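Local coordinates for peptidase M28 (Shewanella amazonensis SB2B, PDB 3IIB), which is probably a zinc-dependent carboxypeptidase or dipeptidase of family M28, with a pair of zinc ions bound in its metal centre, at residues A[111-116]-A[130-135]. Numbering follows the deposited sequence.
Sequences VRFDTL and KIAFID
Arg112 has CG anti to its backbone N (chi1 -178°) and runs extended to NE, while Asp135 has CG anti to its own N (chi1 -174°), and the two charged groups meet beside a pair of parallel strands. The strands belong to a beta-alpha-beta unit, strand 106-113, helix 116-120 and strand 131-134, some distance from the zinc site. Val111 pairs with Ala132, Arg112 with Phe133 and Phe113 with Ile134, and the backbone bonds alternate as parallel pairing requires: Val111 O accepts from Phe133 N, Phe133 O from Phe113 N, and Phe113 O from Asp135 N. As in any parallel ladder, paired residues share a face. On that of Arg112 and Phe133, the arginine CG lies 3.7 Å from CD2 of the phenylalanine, the guanidinium plane turned 84° from the ring. In a salt bridge, Arg112 NH2 donates to Asp135 OD2 at 2.8 Å, on the anti lone pair, and NE adds a weak bond to the same oxygen. Asn210 of helix 203-213 bonds both Arg112 NE and Asp135 OD2, and Arg172 bridges to Asp135 OD1. An alanine in place of Arg112 would probably cost Asp114 its guanidinium partner and leave Asp135 to Arg172 and Asn210. The other face is apolar, with Phe113 CE2 4.4 Å from Ala132 CB and Ile134 CD1 4.0 Å from Leu116 CA, where the chain turns into the connecting helix. The same guanidinium makes a second salt bridge: Arg112 NH1 donates to Asp114 OD1 at 2.7 Å, with that oxygen in the guanidinium plane.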
ATOM      1  N   VAL A 111       9.040 -24.121  -6.892  1.00  6.87           N
ATOM      2  CA  VAL A 111       8.093 -25.160  -6.521  1.00  8.36           C
ATOM      3  C   VAL A 111       7.237 -24.594  -5.405  1.00  7.40           C
ATOM      4  O   VAL A 111       7.758 -24.119  -4.403  1.00  6.45           O
ATOM      5  CB  VAL A 111       8.766 -26.483  -6.064  1.00  8.99           C
ATOM      6  CG1 VAL A 111       7.681 -27.551  -5.721  1.00  5.76           C
ATOM      7  CG2 VAL A 111       9.729 -27.008  -7.106  1.00  6.58           C
ATOM      8  N   ARG A 112       5.924 -24.649  -5.595  1.00  5.52           N
ATOM      9  CA  ARG A 112       4.976 -24.075  -4.671  1.00  7.61           C
ATOM     10  C   ARG A 112       4.542 -25.080  -3.601  1.00  7.42           C
ATOM     11  O   ARG A 112       4.273 -26.235  -3.900  1.00  8.09           O
ATOM     12  CB  ARG A 112       3.723 -23.599  -5.431  1.00  6.84           C
ATOM     13  CG  ARG A 112       2.683 -22.932  -4.547  1.00  5.04           C
ATOM     14  CD  ARG A 112       1.385 -22.625  -5.319  1.00  6.84           C
ATOM     15  NE  ARG A 112       0.354 -22.175  -4.382  1.00  6.43           N
ATOM     16  CZ  ARG A 112      -0.264 -22.962  -3.495  1.00  7.02           C
ATOM     17  NH1 ARG A 112      -0.049 -24.274  -3.485  1.00  9.96           N
ATOM     18  NH2 ARG A 112      -1.152 -22.452  -2.640  1.00  7.40           N
ATOM     19  N   PHE A 113       4.447 -24.592  -2.366  1.00  6.71           N
ATOM     20  CA  PHE A 113       3.948 -25.347  -1.216  1.00  7.22           C
ATOM     21  C   PHE A 113       2.848 -24.548  -0.552  1.00  7.45           C
ATOM     22  O   PHE A 113       2.944 -23.328  -0.472  1.00  7.18           O
ATOM     23  CB  PHE A 113       5.118 -25.628  -0.247  1.00  6.33           C
ATOM     24  CG  PHE A 113       6.169 -26.507  -0.869  1.00  5.48           C
ATOM     25  CD1 PHE A 113       6.018 -27.893  -0.848  1.00  8.49           C
ATOM     26  CD2 PHE A 113       7.247 -25.950  -1.577  1.00  5.47           C
ATOM     27  CE1 PHE A 113       6.943 -28.720  -1.510  1.00  7.82           C
ATOM     28  CE2 PHE A 113       8.162 -26.769  -2.229  1.00 10.41           C
ATOM     29  CZ  PHE A 113       8.024 -28.143  -2.190  1.00  7.31           C
ATOM     30  N   ASP A 114       1.769 -25.225  -0.149  1.00  5.96           N
ATOM     31  CA  ASP A 114       0.685 -24.552   0.546  1.00  7.98           C
ATOM     32  C   ASP A 114       1.151 -23.938   1.861  1.00  8.77           C
ATOM     33  O   ASP A 114       0.662 -22.895   2.252  1.00  7.22           O
ATOM     34  CB  ASP A 114      -0.454 -25.494   0.895  1.00  7.48           C
ATOM     35  CG  ASP A 114      -1.176 -26.075  -0.300  1.00 15.19           C
ATOM     36  OD1 ASP A 114      -1.127 -25.538  -1.413  1.00 18.45           O
ATOM     37  OD2 ASP A 114      -1.838 -27.110  -0.086  1.00 20.54           O
ATOM     38  N   THR A 115       2.070 -24.608   2.554  1.00  8.10           N
ATOM     39  CA  THR A 115       2.456 -24.256   3.914  1.00  7.45           C
ATOM     40  C   THR A 115       3.881 -24.744   4.165  1.00  7.31           C
ATOM     41  O   THR A 115       4.395 -25.569   3.413  1.00  7.33           O
ATOM     42  CB  THR A 115       1.554 -24.952   4.957  1.00 10.14           C
ATOM     43  OG1 THR A 115       1.751 -26.375   4.874  1.00  9.42           O
ATOM     44  CG2 THR A 115       0.054 -24.619   4.724  1.00  8.65           C
ATOM     45  N   LEU A 116       4.513 -24.203   5.209  1.00  8.75           N
ATOM     46  CA  LEU A 116       5.760 -24.738   5.757  1.00  8.28           C
ATOM     47  C   LEU A 116       5.697 -26.255   5.982  1.00  8.01           C
ATOM     48  O   LEU A 116       6.623 -26.970   5.597  1.00  7.65           O
ATOM     49  CB  LEU A 116       6.118 -24.024   7.075  1.00 10.58           C
ATOM     50  CG  LEU A 116       7.329 -24.605   7.831  1.00 10.37           C
ATOM     51  CD1 LEU A 116       8.660 -24.416   7.072  1.00  5.14           C
ATOM     52  CD2 LEU A 116       7.407 -23.992   9.237  1.00  8.73           C
ATOM     53  N   LYS A 130      16.329 -25.498  -7.317  1.00  6.56           N
ATOM     54  CA  LYS A 130      15.072 -24.770  -7.399  1.00  7.91           C
ATOM     55  C   LYS A 130      14.874 -23.834  -6.221  1.00  6.27           C
ATOM     56  O   LYS A 130      15.575 -23.888  -5.225  1.00  5.54           O
ATOM     57  CB  LYS A 130      13.907 -25.759  -7.480  1.00  6.60           C
ATOM     58  CG  LYS A 130      13.912 -26.550  -8.811  1.00 12.29           C
ATOM     59  CD  LYS A 130      12.719 -27.461  -8.965  1.00 15.66           C
ATOM     60  CE  LYS A 130      12.615 -28.006 -10.366  1.00 24.83           C
ATOM     61  NZ  LYS A 130      11.552 -29.063 -10.448  1.00 36.44           N
ATOM     62  N   ILE A 131      13.886 -22.973  -6.357  1.00  4.85           N
ATOM     63  CA  ILE A 131      13.535 -22.059  -5.277  1.00  5.70           C
ATOM     64  C   ILE A 131      12.183 -22.504  -4.705  1.00  7.96           C
ATOM     65  O   ILE A 131      11.229 -22.687  -5.461  1.00  5.24           O
ATOM     66  CB  ILE A 131      13.464 -20.624  -5.800  1.00  4.75           C
ATOM     67  CG1 ILE A 131      14.897 -20.070  -6.029  1.00  4.03           C
ATOM     68  CG2 ILE A 131      12.679 -19.673  -4.827  1.00  6.45           C
ATOM     69  CD1 ILE A 131      14.960 -18.708  -6.753  1.00  7.08           C
ATOM     70  N   ALA A 132      12.112 -22.659  -3.391  1.00  5.13           N
ATOM     71  CA  ALA A 132      10.832 -22.984  -2.742  1.00  6.34           C
ATOM     72  C   ALA A 132       9.978 -21.730  -2.702  1.00  4.72           C
ATOM     73  O   ALA A 132      10.509 -20.653  -2.500  1.00  7.38           O
ATOM     74  CB  ALA A 132      11.051 -23.539  -1.313  1.00  6.94           C
ATOM     75  N   PHE A 133       8.664 -21.911  -2.856  1.00  5.66           N
ATOM     76  CA  PHE A 133       7.667 -20.840  -2.700  1.00  3.49           C
ATOM     77  C   PHE A 133       6.592 -21.335  -1.728  1.00  6.15           C
ATOM     78  O   PHE A 133       5.818 -22.225  -2.050  1.00  7.72           O
ATOM     79  CB  PHE A 133       7.115 -20.437  -4.090  1.00  4.26           C
ATOM     80  CG  PHE A 133       5.873 -19.564  -4.070  1.00  2.88           C
ATOM     81  CD1 PHE A 133       5.761 -18.455  -3.208  1.00  4.68           C
ATOM     82  CD2 PHE A 133       4.794 -19.877  -4.901  1.00  3.93           C
ATOM     83  CE1 PHE A 133       4.592 -17.685  -3.183  1.00  7.20           C
ATOM     84  CE2 PHE A 133       3.657 -19.102  -4.907  1.00  7.88           C
ATOM     85  CZ  PHE A 133       3.538 -18.021  -4.037  1.00  7.06           C
ATOM     86  N   ILE A 134       6.559 -20.767  -0.520  1.00  5.26           N
ATOM     87  CA  ILE A 134       5.499 -21.045   0.422  1.00  5.14           C
ATOM     88  C   ILE A 134       4.413 -20.003   0.220  1.00  5.71           C
ATOM     89  O   ILE A 134       4.683 -18.797   0.323  1.00  5.95           O
ATOM     90  CB  ILE A 134       5.974 -20.967   1.904  1.00  5.13           C
ATOM     91  CG1 ILE A 134       7.056 -22.004   2.214  1.00  8.70           C
ATOM     92  CG2 ILE A 134       4.719 -21.082   2.874  1.00  6.68           C
ATOM     93  CD1 ILE A 134       7.685 -21.934   3.651  1.00  8.78           C
ATOM     94  N   ASP A 135       3.198 -20.469  -0.097  1.00  4.90           N
ATOM     95  CA  ASP A 135       2.110 -19.595  -0.487  1.00  7.20           C
ATOM     96  C   ASP A 135       1.067 -19.327   0.613  1.00  9.47           C
ATOM     97  O   ASP A 135       0.067 -18.651   0.349  1.00 11.78           O
ATOM     98  CB  ASP A 135       1.402 -20.166  -1.711  1.00  5.31           C
ATOM     99  CG  ASP A 135       0.334 -19.233  -2.266  1.00  5.66           C
ATOM    100  OD1 ASP A 135       0.609 -18.030  -2.493  1.00  7.66           O
ATOM    101  OD2 ASP A 135      -0.788 -19.729  -2.504  1.00  7.79           O
TER